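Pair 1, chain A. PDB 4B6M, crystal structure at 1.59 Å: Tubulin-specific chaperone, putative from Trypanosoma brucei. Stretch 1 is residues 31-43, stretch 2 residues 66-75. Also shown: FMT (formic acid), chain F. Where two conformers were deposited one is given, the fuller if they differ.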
# COMPACT_ATOMS: atom_id res chain seq x y z
N SER A 31 0.69 -5.83 15.22
CA SER A 31 2.13 -6.00 15.19
C SER A 31 2.90 -4.85 14.52
O SER A 31 4.13 -4.89 14.43
CB SER A 31 2.47 -7.33 14.53
OG SER A 31 1.69 -7.50 13.36
N LEU A 32 2.17 -3.84 14.04
CA LEU A 32 2.83 -2.62 13.58
C LEU A 32 2.77 -1.57 14.71
O LEU A 32 3.50 -1.67 15.70
CB LEU A 32 2.25 -2.13 12.24
CG LEU A 32 2.68 -2.92 10.99
CD1 LEU A 32 1.97 -2.35 9.77
CD2 LEU A 32 4.20 -2.93 10.81
N LYS A 33 1.92 -0.57 14.54
CA LYS A 33 1.59 0.39 15.58
C LYS A 33 0.07 0.50 15.63
O LYS A 33 -0.60 0.07 14.68
CB LYS A 33 2.18 1.77 15.25
CG LYS A 33 3.71 1.76 15.10
CD LYS A 33 4.29 3.17 15.05
CE LYS A 33 3.90 3.91 13.78
NZ LYS A 33 4.36 5.33 13.87
N PRO A 34 -0.49 1.10 16.70
CA PRO A 34 -1.98 1.19 16.80
C PRO A 34 -2.60 2.05 15.69
O PRO A 34 -1.90 2.80 15.02
CB PRO A 34 -2.19 1.85 18.17
CG PRO A 34 -0.94 1.56 18.93
CD PRO A 34 0.15 1.66 17.91
N GLY A 35 -3.91 1.93 15.50
CA GLY A 35 -4.60 2.69 14.44
C GLY A 35 -4.75 1.95 13.12
O GLY A 35 -4.34 0.79 12.99
N TYR A 36 -5.34 2.62 12.13
CA TYR A 36 -5.59 2.04 10.79
C TYR A 36 -4.39 2.13 9.86
O TYR A 36 -3.64 3.09 9.89
CB TYR A 36 -6.78 2.69 10.10
CG TYR A 36 -8.10 2.12 10.54
CD1 TYR A 36 -8.69 2.53 11.73
CD2 TYR A 36 -8.73 1.14 9.79
CE1 TYR A 36 -9.90 2.00 12.14
CE2 TYR A 36 -9.94 0.59 10.19
CZ TYR A 36 -10.51 1.02 11.37
OH TYR A 36 -11.72 0.47 11.75
N TRP A 37 -4.23 1.07 9.06
CA TRP A 37 -3.16 0.97 8.06
C TRP A 37 -3.71 0.66 6.70
O TRP A 37 -4.76 0.02 6.54
CB TRP A 37 -2.20 -0.16 8.44
CG TRP A 37 -1.39 0.18 9.66
CD1 TRP A 37 -1.68 -0.13 10.99
CD2 TRP A 37 -0.16 0.96 9.71
NE1 TRP A 37 -0.73 0.40 11.83
CE2 TRP A 37 0.21 1.07 11.13
CE3 TRP A 37 0.66 1.57 8.76
CZ2 TRP A 37 1.35 1.74 11.54
CZ3 TRP A 37 1.80 2.27 9.19
CH2 TRP A 37 2.14 2.32 10.55
N VAL A 38 -2.96 1.08 5.68
CA VAL A 38 -3.31 0.78 4.30
C VAL A 38 -2.19 -0.06 3.68
O VAL A 38 -1.01 0.34 3.67
CB VAL A 38 -3.52 2.09 3.49
CG1 VAL A 38 -3.98 1.77 2.07
CG2 VAL A 38 -4.55 2.99 4.18
N GLY A 39 -2.53 -1.26 3.21
CA GLY A 39 -1.54 -2.09 2.52
C GLY A 39 -1.57 -1.74 1.05
O GLY A 39 -2.64 -1.84 0.46
N VAL A 40 -0.43 -1.36 0.48
CA VAL A 40 -0.38 -0.96 -0.93
C VAL A 40 0.57 -1.86 -1.70
O VAL A 40 1.66 -2.18 -1.21
CB VAL A 40 0.07 0.52 -1.08
CG1 VAL A 40 0.28 0.87 -2.55
CG2 VAL A 40 -0.94 1.46 -0.46
N GLU A 41 0.16 -2.27 -2.90
CA GLU A 41 1.09 -2.90 -3.83
C GLU A 41 1.47 -1.87 -4.88
O GLU A 41 0.63 -1.39 -5.67
CB GLU A 41 0.46 -4.12 -4.50
CG GLU A 41 1.40 -4.75 -5.50
CD GLU A 41 0.81 -5.98 -6.15
OE1 GLU A 41 -0.33 -6.38 -5.79
OE2 GLU A 41 1.48 -6.53 -7.03
N PHE A 42 2.75 -1.52 -4.90
CA PHE A 42 3.25 -0.53 -5.84
C PHE A 42 3.47 -1.14 -7.21
O PHE A 42 3.69 -2.35 -7.35
CB PHE A 42 4.52 0.11 -5.30
CG PHE A 42 4.30 0.86 -4.03
CD1 PHE A 42 3.67 2.10 -4.06
CD2 PHE A 42 4.66 0.33 -2.79
CE1 PHE A 42 3.41 2.80 -2.90
CE2 PHE A 42 4.43 1.04 -1.62
CZ PHE A 42 3.79 2.28 -1.67
N ASP A 43 3.40 -0.27 -8.23
CA ASP A 43 3.67 -0.69 -9.58
C ASP A 43 5.15 -0.99 -9.79
O ASP A 43 5.49 -1.92 -10.54
CB ASP A 43 3.24 0.38 -10.56
CG ASP A 43 1.73 0.53 -10.66
OD1 ASP A 43 0.97 -0.12 -9.92
OD2 ASP A 43 1.30 1.35 -11.50
N GLY A 66 5.57 -3.98 -1.62
CA GLY A 66 4.56 -3.84 -0.59
C GLY A 66 4.86 -2.73 0.39
O GLY A 66 6.00 -2.55 0.83
N GLY A 67 3.83 -1.97 0.73
CA GLY A 67 3.98 -1.03 1.84
C GLY A 67 2.78 -1.06 2.74
O GLY A 67 1.68 -1.40 2.31
N PHE A 68 2.99 -0.71 4.01
CA PHE A 68 1.88 -0.42 4.92
C PHE A 68 2.03 1.03 5.26
O PHE A 68 3.08 1.44 5.78
CB PHE A 68 1.95 -1.23 6.21
CG PHE A 68 1.70 -2.69 6.01
CD1 PHE A 68 0.40 -3.21 6.02
CD2 PHE A 68 2.77 -3.55 5.80
CE1 PHE A 68 0.20 -4.55 5.81
CE2 PHE A 68 2.57 -4.91 5.59
CZ PHE A 68 1.27 -5.41 5.61
N LEU A 69 1.01 1.80 4.93
CA LEU A 69 1.09 3.23 5.13
C LEU A 69 -0.06 3.70 5.96
O LEU A 69 -1.09 3.05 5.99
CB LEU A 69 0.96 3.95 3.77
CG LEU A 69 2.01 3.84 2.66
CD1 LEU A 69 2.28 2.43 2.16
CD2 LEU A 69 1.59 4.68 1.46
N ARG A 70 0.09 4.83 6.62
CA ARG A 70 -1.07 5.49 7.22
C ARG A 70 -1.95 6.08 6.14
O ARG A 70 -1.46 6.47 5.09
CB ARG A 70 -0.63 6.59 8.18
CG ARG A 70 0.09 6.05 9.39
CD ARG A 70 -0.80 5.17 10.23
NE ARG A 70 -0.25 5.12 11.56
CZ ARG A 70 -0.72 4.39 12.55
NH1 ARG A 70 -1.76 3.59 12.35
NH2 ARG A 70 -0.11 4.45 13.73
N PRO A 71 -3.26 6.17 6.39
CA PRO A 71 -4.18 6.73 5.42
C PRO A 71 -3.79 8.13 4.94
O PRO A 71 -4.02 8.44 3.75
CB PRO A 71 -5.54 6.74 6.16
CG PRO A 71 -5.42 5.58 7.11
CD PRO A 71 -3.96 5.53 7.53
N ASP A 72 -3.15 8.94 5.81
CA ASP A 72 -2.80 10.29 5.38
C ASP A 72 -1.75 10.30 4.28
O ASP A 72 -1.63 11.30 3.57
CB ASP A 72 -2.39 11.17 6.56
CG ASP A 72 -3.58 11.63 7.39
OD1 ASP A 72 -4.66 11.91 6.83
OD2 ASP A 72 -3.42 11.73 8.62
N GLN A 73 -1.04 9.19 4.12
CA GLN A 73 -0.00 9.05 3.10
C GLN A 73 -0.52 8.60 1.77
O GLN A 73 0.23 8.56 0.78
CB GLN A 73 1.00 8.03 3.53
CG GLN A 73 1.84 8.51 4.65
CD GLN A 73 2.76 7.43 5.04
OE1 GLN A 73 2.30 6.39 5.49
NE2 GLN A 73 4.06 7.62 4.81
N VAL A 74 -1.79 8.26 1.72
CA VAL A 74 -2.41 7.65 0.53
C VAL A 74 -3.41 8.59 -0.11
O VAL A 74 -4.45 8.94 0.49
CB VAL A 74 -3.08 6.31 0.92
CG1 VAL A 74 -3.69 5.62 -0.29
CG2 VAL A 74 -2.06 5.42 1.60
N GLU A 75 -3.11 8.99 -1.34
CA GLU A 75 -4.07 9.75 -2.15
C GLU A 75 -4.77 8.83 -3.14
O GLU A 75 -4.15 8.36 -4.09
CB GLU A 75 -3.37 10.89 -2.89
CG GLU A 75 -4.30 11.65 -3.84
CD GLU A 75 -3.59 12.69 -4.69
OE1 GLU A 75 -2.47 13.11 -4.36
OE2 GLU A 75 -4.16 13.09 -5.73
C FMT F . 4.65 5.04 6.68
O1 FMT F . 3.48 5.14 7.10
O2 FMT F . 5.21 5.86 5.90

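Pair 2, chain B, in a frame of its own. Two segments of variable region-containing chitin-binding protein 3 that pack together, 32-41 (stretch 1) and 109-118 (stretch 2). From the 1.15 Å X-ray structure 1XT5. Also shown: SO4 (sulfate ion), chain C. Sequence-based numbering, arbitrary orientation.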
# COMPACT_ATOMS: atom_id res chain seq x y z
N ASN B 32 2.62 13.16 -15.35
CA ASN B 32 2.68 12.91 -16.75
C ASN B 32 2.33 11.48 -17.17
O ASN B 32 2.81 10.98 -18.20
CB ASN B 32 4.10 13.27 -17.29
CG ASN B 32 4.45 14.68 -16.95
OD1 ASN B 32 3.70 15.65 -17.22
ND2 ASN B 32 5.64 14.81 -16.41
N ASP B 33 1.45 10.82 -16.45
CA ASP B 33 0.95 9.50 -16.86
C ASP B 33 -0.44 9.37 -16.26
O ASP B 33 -0.56 9.37 -15.01
CB ASP B 33 1.85 8.38 -16.36
CG ASP B 33 1.44 6.99 -16.76
OD1 ASP B 33 0.43 6.86 -17.47
OD2 ASP B 33 2.14 6.01 -16.40
N THR B 34 -1.46 9.33 -17.10
CA THR B 34 -2.83 9.25 -16.61
C THR B 34 -3.30 7.80 -16.53
O THR B 34 -4.46 7.58 -16.17
CB THR B 34 -3.81 10.08 -17.44
OG1 THR B 34 -3.62 9.64 -18.81
CG2 THR B 34 -3.47 11.54 -17.26
N GLN B 35 -2.49 6.83 -16.93
CA GLN B 35 -2.88 5.43 -16.83
C GLN B 35 -2.93 4.97 -15.37
O GLN B 35 -2.08 5.43 -14.56
CB GLN B 35 -1.91 4.50 -17.59
CG GLN B 35 -1.93 4.80 -19.08
CD GLN B 35 -1.16 3.78 -19.88
OE1 GLN B 35 -0.11 3.29 -19.46
NE2 GLN B 35 -1.72 3.41 -21.03
N PRO B 36 -3.88 4.15 -14.95
CA PRO B 36 -3.89 3.72 -13.52
C PRO B 36 -2.66 2.92 -13.16
O PRO B 36 -2.20 2.11 -13.95
CB PRO B 36 -5.15 2.86 -13.44
CG PRO B 36 -5.43 2.46 -14.85
CD PRO B 36 -4.94 3.55 -15.75
N PRO B 37 -2.05 3.17 -12.00
CA PRO B 37 -0.91 2.40 -11.51
C PRO B 37 -1.36 1.17 -10.79
O PRO B 37 -2.52 0.78 -10.83
CB PRO B 37 -0.19 3.46 -10.65
CG PRO B 37 -1.34 4.18 -10.03
CD PRO B 37 -2.36 4.32 -11.12
N VAL B 38 -0.42 0.51 -10.14
CA VAL B 38 -0.66 -0.64 -9.31
C VAL B 38 -0.07 -0.42 -7.93
O VAL B 38 1.08 0.04 -7.79
CB VAL B 38 -0.19 -1.93 -9.99
CG1 VAL B 38 1.23 -1.90 -10.48
CG2 VAL B 38 -0.43 -3.11 -9.04
N ILE B 39 -0.91 -0.68 -6.93
CA ILE B 39 -0.59 -0.46 -5.53
C ILE B 39 -0.24 -1.76 -4.89
O ILE B 39 -1.00 -2.74 -5.02
CB ILE B 39 -1.84 0.14 -4.79
CG1 ILE B 39 -2.16 1.55 -5.24
CG2 ILE B 39 -1.72 0.05 -3.27
CD1 ILE B 39 -2.38 1.91 -6.68
N SER B 40 0.87 -1.81 -4.17
CA SER B 40 1.25 -2.95 -3.37
C SER B 40 1.59 -2.50 -1.96
O SER B 40 2.31 -1.52 -1.78
CB SER B 40 2.49 -3.64 -3.96
OG SER B 40 2.31 -4.03 -5.29
N TRP B 41 1.07 -3.20 -0.97
CA TRP B 41 1.54 -3.08 0.42
C TRP B 41 2.30 -4.36 0.70
O TRP B 41 1.81 -5.47 0.48
CB TRP B 41 0.39 -2.89 1.37
CG TRP B 41 -0.16 -1.52 1.45
CD1 TRP B 41 -1.21 -0.98 0.75
CD2 TRP B 41 0.35 -0.45 2.30
NE1 TRP B 41 -1.38 0.34 1.11
CE2 TRP B 41 -0.47 0.67 2.06
CE3 TRP B 41 1.39 -0.38 3.24
CZ2 TRP B 41 -0.26 1.87 2.75
CZ3 TRP B 41 1.58 0.80 3.91
CH2 TRP B 41 0.76 1.92 3.69
N CYS B 109 4.33 1.03 1.32
CA CYS B 109 3.35 1.45 0.33
C CYS B 109 4.13 1.71 -0.96
O CYS B 109 4.91 2.64 -1.03
CB CYS B 109 2.67 2.71 0.82
SG CYS B 109 1.40 3.23 -0.38
N GLN B 110 3.92 0.85 -1.93
CA GLN B 110 4.59 0.92 -3.22
C GLN B 110 3.52 1.22 -4.27
O GLN B 110 2.49 0.55 -4.34
CB GLN B 110 5.28 -0.40 -3.53
CG GLN B 110 5.96 -0.40 -4.89
CD GLN B 110 6.64 -1.71 -5.10
OE1 GLN B 110 7.72 -1.95 -4.59
NE2 GLN B 110 5.98 -2.62 -5.77
N VAL B 111 3.80 2.20 -5.13
CA VAL B 111 2.91 2.54 -6.22
C VAL B 111 3.77 2.57 -7.49
O VAL B 111 4.85 3.19 -7.51
CB VAL B 111 2.16 3.86 -5.99
CG1 VAL B 111 1.12 4.08 -7.10
CG2 VAL B 111 1.50 3.92 -4.64
N ALA B 112 3.32 1.89 -8.54
CA ALA B 112 4.14 1.73 -9.72
C ALA B 112 3.28 1.76 -10.97
O ALA B 112 2.13 1.30 -10.97
CB ALA B 112 4.87 0.38 -9.70
N GLN B 113 3.86 2.24 -12.05
CA GLN B 113 3.29 2.00 -13.35
C GLN B 113 3.08 0.50 -13.57
O GLN B 113 3.87 -0.30 -13.07
CB GLN B 113 4.20 2.50 -14.45
CG GLN B 113 4.43 3.98 -14.41
CD GLN B 113 5.41 4.39 -15.50
OE1 GLN B 113 6.53 3.89 -15.55
NE2 GLN B 113 4.97 5.26 -16.38
N TRP B 114 2.09 0.12 -14.34
CA TRP B 114 1.87 -1.30 -14.64
C TRP B 114 3.09 -1.93 -15.31
O TRP B 114 3.37 -3.11 -15.08
CB TRP B 114 0.70 -1.51 -15.57
CG TRP B 114 -0.64 -1.28 -14.96
CD1 TRP B 114 -0.96 -0.87 -13.72
CD2 TRP B 114 -1.91 -1.47 -15.61
NE1 TRP B 114 -2.29 -0.80 -13.52
CE2 TRP B 114 -2.92 -1.16 -14.71
CE3 TRP B 114 -2.26 -1.89 -16.90
CZ2 TRP B 114 -4.29 -1.23 -15.01
CZ3 TRP B 114 -3.59 -1.96 -17.21
CH2 TRP B 114 -4.57 -1.64 -16.30
N SER B 115 3.71 -1.20 -16.20
CA SER B 115 4.98 -1.59 -16.81
C SER B 115 5.99 -0.52 -16.41
O SER B 115 5.88 0.66 -16.81
CB SER B 115 4.84 -1.74 -18.29
OG SER B 115 6.11 -2.06 -18.87
N ILE B 116 6.95 -0.92 -15.61
CA ILE B 116 7.92 0.04 -15.05
C ILE B 116 9.00 0.29 -16.08
O ILE B 116 10.02 -0.39 -16.12
CB ILE B 116 8.48 -0.44 -13.71
CG1 ILE B 116 7.39 -0.77 -12.72
CG2 ILE B 116 9.49 0.56 -13.13
CD1 ILE B 116 7.82 -1.53 -11.50
N ARG B 117 8.74 1.23 -16.98
CA ARG B 117 9.62 1.44 -18.13
C ARG B 117 10.97 1.95 -17.76
O ARG B 117 11.99 1.71 -18.43
CB ARG B 117 8.97 2.41 -19.16
CG ARG B 117 7.86 1.71 -19.95
CD ARG B 117 7.29 2.54 -21.06
NE ARG B 117 6.46 3.63 -20.55
CZ ARG B 117 5.15 3.56 -20.31
NH1 ARG B 117 4.46 2.44 -20.51
NH2 ARG B 117 4.52 4.64 -19.84
N THR B 118 10.99 2.74 -16.70
CA THR B 118 12.16 3.40 -16.20
C THR B 118 12.10 3.42 -14.67
O THR B 118 11.06 3.19 -14.08
CB THR B 118 12.30 4.88 -16.63
OG1 THR B 118 11.35 5.66 -15.85
CG2 THR B 118 12.11 5.10 -18.13
S SO4 C . 7.50 6.91 -19.51
O1 SO4 C . 7.36 6.38 -20.94
O2 SO4 C . 6.37 6.41 -18.72
O3 SO4 C . 7.57 8.31 -19.47
O4 SO4 C . 8.74 6.35 -18.98
O HOH W 1 2.13 3.88 -18.05
O HOH W 2 0.18 1.96 -15.35
O HOH W 3 3.11 -1.94 -6.91

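Pair 1 and pair 2 share one backbone arrangement: two antiparallel strands, their N-to-C directions 160° apart in both, joined by two hydrogen-bonded residue pairs and continued by loop segments that also touch. Fourteen central residues superpose with an RMSD of 0.9 Å. The match is tightest at A:Val38 and B:Val38, whose CA atoms fall 0.1 Å apart and whose side-chain centres differ by 0.3 Å.

The ladder of backbone hydrogen bonds is the common element. In pair 1, A:Val38 N donates to A:Leu69 O (2.7 Å) and A:Leu69 N to A:Val38 O (2.8 Å); A:Val40 and A:Gly67 repeat the exchange. In pair 2 the matching bonds run from B:Val38 N to B:Ala112 O (2.8 Å) and from B:Ala112 N to B:Val38 O (3.0 Å), followed by B:Ser40 with B:Gln110. Because these bonds need only main chain, the same bonds form around different side chains.

On the face carrying the shared valine, A:Val38 and B:Val38, pair 1 is wholly apolar. A:Leu69 CD1 lies 4.1 Å from A:Phe42 CZ and 4.3 Å from A:Val40 CG2. A:Gly67 leaves room here for the A:Phe42 ring: A:Phe42 CE2 comes to 3.9 Å from A:Gly67 N, and an ideal CB on the glycine would sit 3.0 Å from that same CE2, a tight fit. In pair 2 the corresponding positions are polar: B:Ser40 matches A:Val40 and B:Gln110 matches A:Gly67. Their side chains are linked by water 3, which lies 2.8 Å from B:Ser40 OG, accepts from B:Gln110 NE2 (3.2 Å) and donates to B:Val38 O (3.0 Å).

The other face changes as well. In pair 1, A:Gly39 stands opposite A:Phe68, with A:Gly39 CA 4.2 Å from A:Phe68 CD1; A:Leu32 CD1 packs 3.7 Å from A:Phe68 CB. Pair 2 sets two branched aliphatics at this step, B:Ile39 CD1 meeting B:Val111 CG1 at 4.1 Å. At the next, where pair 1 has A:Glu41 and A:Gly66, B:Cys109 CB lies over a face of the B:Trp41 ring, 3.5 Å from its CH2.

The strand-to-loop junction is also filled differently. A:Arg70 starts away from stretch 1, but its end returns: the guanidinium stacks flat on A:Trp37, centres 4.0 Å apart and planes at 13°, while A:Arg70 NH1 donates to A:Pro34 O (2.8 Å) and A:Tyr36 O (3.1 Å). With one face of the guanidinium on the ring, its edge is turned to these carbonyls. B:Gln113, matching A:Arg70, also starts away and returns, but B:Gln113 NE2 bonds B:Asp33 OD2 (2.9 Å) and a sulfate, probably from the crystallisation liquor. With B:Pro37 in place of A:Trp37, the aromatic ring comes instead from stretch 2: B:Trp114, matching A:Pro71, lies with B:Trp114 CZ2 3.9 Å from B:Pro36 CG and makes a weak hydrogen bond from B:Trp114 NE1 to B:Pro37 O (3.1 Å).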